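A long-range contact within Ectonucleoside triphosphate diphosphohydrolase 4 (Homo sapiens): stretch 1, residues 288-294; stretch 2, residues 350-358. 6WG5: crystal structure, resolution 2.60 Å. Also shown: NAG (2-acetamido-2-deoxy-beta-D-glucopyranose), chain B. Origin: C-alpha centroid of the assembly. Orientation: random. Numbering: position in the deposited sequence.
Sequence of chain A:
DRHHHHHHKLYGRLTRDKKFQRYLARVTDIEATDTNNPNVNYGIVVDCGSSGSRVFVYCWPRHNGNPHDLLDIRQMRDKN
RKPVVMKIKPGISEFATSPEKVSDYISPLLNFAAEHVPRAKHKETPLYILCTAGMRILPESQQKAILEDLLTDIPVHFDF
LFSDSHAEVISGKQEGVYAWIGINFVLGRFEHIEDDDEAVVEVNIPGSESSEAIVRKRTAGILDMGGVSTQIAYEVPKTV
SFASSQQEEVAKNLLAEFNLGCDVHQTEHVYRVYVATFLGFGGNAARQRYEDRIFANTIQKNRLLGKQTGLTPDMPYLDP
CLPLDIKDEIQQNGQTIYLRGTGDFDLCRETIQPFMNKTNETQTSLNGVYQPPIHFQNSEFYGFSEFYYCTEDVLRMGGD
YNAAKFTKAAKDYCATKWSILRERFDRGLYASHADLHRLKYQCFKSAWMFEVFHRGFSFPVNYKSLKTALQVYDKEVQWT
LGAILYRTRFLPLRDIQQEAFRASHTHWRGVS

Stretch 1 288-294: QRYEDRI
Stretch 2 (350-358) ETIQPFMNK

Stretch 1, residues 288-294, is an uninterrupted piece of α-helix that extends beyond both ends of the segment. Stretch 2 enters as helix at 350-352, keeps helical phi/psi through 353-356 without the regular bonds, and leaves as loop. The closest approach of the backbones is between Tyr 290 CA and Ile 352 CA, 7.1 Å apart, and 450 Å² is buried, both sides summed. From stretch 1, Arg 289, Tyr 290 and Arg 293 make the contact; the CA-to-CB bonds of the two arginines point toward stretch 2, and that of Tyr 290 points sideways.

Glu 350 lies out of reach and exposed, as suits a charged residue. Thr 351 (chi1 m) turns toward the helix and sets its CG2 3.4 Å from Tyr 290 CE1, at the edge of the tyrosine ring. Threonine fits here because its methyl can pack on the ring while OG1 is hydrogen-bonded elsewhere in the structure. Ile 352 (phi/psi -90/-3, chi1 p, chi2 t) is buried; its CA-to-CB bond points sideways and its end leads away, yet Ile 352 CG2 remains 4.3 Å from Tyr 290 CD1, an apolar contact. A branched, wholly apolar side chain suits a buried place beside an aromatic ring. Tyr 290 itself is t at chi1 with chi2 67°, and its OH finds a partner elsewhere.

Gln 353 (phi/psi -47/-53) makes no contact with stretch 1. Pro 354, C-gamma exo and at -54/-29, points toward stretch 1, its CB 3.7 Å from Arg 293 NH1 near the plane of the guanidinium. Proline's fixed phi suits this helical conformation.

Phe 355 is the centre of the contact, with 135 Å² covered. Its backbone is at -76/-10, and Phe 355 N donates a hydrogen bond to Ile 352 O at 3.1 Å; chi1 m and chi2 -90° bring the ring end close to the helix. One face takes the guanidinium of Arg 293, which lies flat, centres 4.2 Å apart and planes at 29°, an off-centre cation-pi pair. Arg 293 reaches it with chi1 -154°, chi2 t and chi3 m, placing NE 3.6 Å from Phe 355 CZ. Over the opposite face lies Tyr 290 CB, and the edge of the tyrosine ring is directed toward the phenylalanine face in an offset arrangement, centroids 5.9 Å apart and planes at 79°. A flat aromatic ring thus serves cation and hydrocarbon at once.

Phe 355 O accepts hydrogen bonds from Arg 289 NH1 at 2.7 Å and, weakly, from Arg 289 NH2 at 2.9 Å. The arginine (m, t, p, chi4 -154°) offers several N-H groups, so it can grip one carbonyl with two nitrogens.

Met 356 (-72/-18) points away and is buried. Asn 357 has left-handed phi/psi (65/35), and Asn 357 N donates a hydrogen bond to Pro 354 O at 2.9 Å. Asn 357 ND2 is bonded covalently to NAG C1 at 1.4 Å; asparagine suits the place because its side-chain amide is what N-linked sugars attach to. NAG N2 lies over one face of the Arg 289 guanidinium, 3.7 Å from Arg 289 NH1, with Phe 355 CB over the other. Asn 357 OD1 accepts from a water at 3.2 Å, which in turn accepts weakly from Arg 293 NH2 at 2.8 Å. Lys 358 then departs in extended conformation (-72/144).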

# COMPACT_ATOMS: atom_id res chain seq x y z
N GLN A 288 -14.54 15.37 -3.19
CA GLN A 288 -15.93 15.33 -2.73
C GLN A 288 -16.12 16.20 -1.49
O GLN A 288 -17.11 16.92 -1.38
CB GLN A 288 -16.36 13.89 -2.46
CG GLN A 288 -17.83 13.74 -2.08
CD GLN A 288 -18.76 14.29 -3.15
OE1 GLN A 288 -18.75 13.84 -4.29
NE2 GLN A 288 -19.56 15.28 -2.78
N ARG A 289 -15.18 16.13 -0.55
CA ARG A 289 -15.25 17.00 0.62
C ARG A 289 -15.18 18.46 0.22
O ARG A 289 -15.82 19.32 0.83
CB ARG A 289 -14.12 16.65 1.59
CG ARG A 289 -14.21 15.24 2.17
CD ARG A 289 -12.92 14.87 2.88
NE ARG A 289 -12.55 15.90 3.85
CZ ARG A 289 -11.31 16.13 4.26
NH1 ARG A 289 -11.08 17.10 5.14
NH2 ARG A 289 -10.30 15.42 3.79
N TYR A 290 -14.39 18.77 -0.82
CA TYR A 290 -14.28 20.14 -1.30
C TYR A 290 -15.59 20.60 -1.92
O TYR A 290 -16.08 21.70 -1.63
CB TYR A 290 -13.13 20.23 -2.30
CG TYR A 290 -12.98 21.57 -2.99
CD1 TYR A 290 -12.62 22.70 -2.27
CD2 TYR A 290 -13.19 21.70 -4.35
CE1 TYR A 290 -12.48 23.93 -2.90
CE2 TYR A 290 -13.05 22.92 -4.99
CZ TYR A 290 -12.69 24.03 -4.26
OH TYR A 290 -12.56 25.25 -4.88
N GLU A 291 -16.19 19.77 -2.78
CA GLU A 291 -17.48 20.13 -3.37
C GLU A 291 -18.56 20.25 -2.30
O GLU A 291 -19.46 21.09 -2.43
CB GLU A 291 -17.88 19.09 -4.42
CG GLU A 291 -16.99 19.09 -5.66
CD GLU A 291 -17.40 18.04 -6.68
OE1 GLU A 291 -18.39 17.32 -6.45
OE2 GLU A 291 -16.73 17.94 -7.73
N ASP A 292 -18.49 19.43 -1.25
CA ASP A 292 -19.48 19.52 -0.18
C ASP A 292 -19.47 20.89 0.46
O ASP A 292 -20.53 21.43 0.81
CB ASP A 292 -19.22 18.44 0.87
CG ASP A 292 -19.66 17.06 0.41
OD1 ASP A 292 -20.48 16.96 -0.53
OD2 ASP A 292 -19.19 16.06 1.01
N ARG A 293 -18.29 21.49 0.64
CA ARG A 293 -18.22 22.79 1.30
C ARG A 293 -18.65 23.91 0.35
O ARG A 293 -19.27 24.88 0.79
CB ARG A 293 -16.82 23.05 1.84
CG ARG A 293 -16.81 24.00 3.03
CD ARG A 293 -15.41 24.47 3.41
NE ARG A 293 -14.74 23.54 4.31
CZ ARG A 293 -13.54 23.75 4.85
NH1 ARG A 293 -12.87 24.87 4.57
NH2 ARG A 293 -12.99 22.85 5.66
N ILE A 294 -18.32 23.79 -0.94
CA ILE A 294 -18.85 24.73 -1.92
C ILE A 294 -20.37 24.72 -1.88
O ILE A 294 -21.02 25.77 -1.88
CB ILE A 294 -18.33 24.39 -3.33
CG1 ILE A 294 -16.82 24.66 -3.41
CG2 ILE A 294 -19.08 25.20 -4.40
CD1 ILE A 294 -16.20 24.22 -4.72
N GLU A 350 -3.99 26.62 -2.22
CA GLU A 350 -4.38 27.38 -1.04
C GLU A 350 -5.81 27.07 -0.61
O GLU A 350 -6.10 27.05 0.59
CB GLU A 350 -4.22 28.88 -1.29
CG GLU A 350 -2.84 29.29 -1.76
CD GLU A 350 -1.75 28.87 -0.80
OE1 GLU A 350 -2.05 28.63 0.39
OE2 GLU A 350 -0.58 28.77 -1.23
N THR A 351 -6.69 26.82 -1.58
CA THR A 351 -8.10 26.60 -1.25
C THR A 351 -8.30 25.28 -0.52
O THR A 351 -9.13 25.19 0.39
CB THR A 351 -8.94 26.64 -2.53
OG1 THR A 351 -8.65 27.84 -3.26
CG2 THR A 351 -10.42 26.60 -2.20
N ILE A 352 -7.55 24.24 -0.91
CA ILE A 352 -7.77 22.90 -0.37
C ILE A 352 -6.95 22.63 0.89
O ILE A 352 -7.08 21.55 1.48
CB ILE A 352 -7.47 21.83 -1.44
CG1 ILE A 352 -5.99 21.89 -1.86
CG2 ILE A 352 -8.40 22.01 -2.63
CD1 ILE A 352 -5.61 20.89 -2.93
N GLN A 353 -6.11 23.58 1.31
CA GLN A 353 -5.35 23.43 2.55
C GLN A 353 -6.20 22.96 3.72
O GLN A 353 -5.83 21.97 4.37
CB GLN A 353 -4.68 24.77 2.89
CG GLN A 353 -3.37 25.01 2.17
CD GLN A 353 -2.22 24.24 2.80
OE1 GLN A 353 -1.65 23.35 2.18
NE2 GLN A 353 -1.89 24.59 4.04
N PRO A 354 -7.33 23.60 4.05
CA PRO A 354 -8.08 23.19 5.25
C PRO A 354 -8.45 21.72 5.27
O PRO A 354 -8.58 21.13 6.35
CB PRO A 354 -9.34 24.07 5.18
CG PRO A 354 -8.94 25.25 4.37
CD PRO A 354 -7.95 24.75 3.37
N PHE A 355 -8.63 21.10 4.10
CA PHE A 355 -9.14 19.74 4.04
C PHE A 355 -8.10 18.69 4.43
O PHE A 355 -8.47 17.53 4.60
CB PHE A 355 -9.68 19.46 2.64
CG PHE A 355 -10.83 20.34 2.27
CD1 PHE A 355 -12.13 19.96 2.54
CD2 PHE A 355 -10.61 21.57 1.67
CE1 PHE A 355 -13.19 20.77 2.21
CE2 PHE A 355 -11.67 22.39 1.34
CZ PHE A 355 -12.96 21.99 1.61
N MET A 356 -6.83 19.08 4.56
CA MET A 356 -5.85 18.19 5.18
C MET A 356 -6.07 18.07 6.68
O MET A 356 -5.57 17.12 7.29
CB MET A 356 -4.44 18.69 4.89
CG MET A 356 -4.08 18.65 3.42
SD MET A 356 -2.32 18.82 3.13
CE MET A 356 -2.06 20.52 3.65
N ASN A 357 -6.82 18.99 7.28
CA ASN A 357 -7.22 18.89 8.68
C ASN A 357 -6.01 18.94 9.61
O ASN A 357 -5.98 18.30 10.66
CB ASN A 357 -8.04 17.61 8.91
CG ASN A 357 -9.53 17.85 8.77
OD1 ASN A 357 -9.96 18.91 8.32
ND2 ASN A 357 -10.32 16.86 9.17
N LYS A 358 -5.02 19.74 9.24
CA LYS A 358 -3.82 19.88 10.05
C LYS A 358 -4.11 20.66 11.32
O LYS A 358 -4.92 21.60 11.32
CB LYS A 358 -2.71 20.57 9.27
CG LYS A 358 -2.10 19.72 8.16
CD LYS A 358 -0.89 20.40 7.51
CE LYS A 358 0.33 20.40 8.43
NZ LYS A 358 0.87 19.04 8.65
C1 NAG B . -11.75 17.03 9.12
C2 NAG B . -12.52 15.72 9.13
C3 NAG B . -14.02 15.97 9.32
C4 NAG B . -14.28 16.89 10.51
C5 NAG B . -13.43 18.15 10.40
C6 NAG B . -13.53 19.05 11.61
C7 NAG B . -11.79 13.75 7.85
C8 NAG B . -11.65 13.14 6.49
N2 NAG B . -12.30 14.98 7.89
O3 NAG B . -14.68 14.73 9.52
O4 NAG B . -15.64 17.28 10.52
O5 NAG B . -12.05 17.78 10.28
O6 NAG B . -12.50 20.02 11.61
O7 NAG B . -11.44 13.15 8.87
O HOH W 1 -12.29 20.28 6.61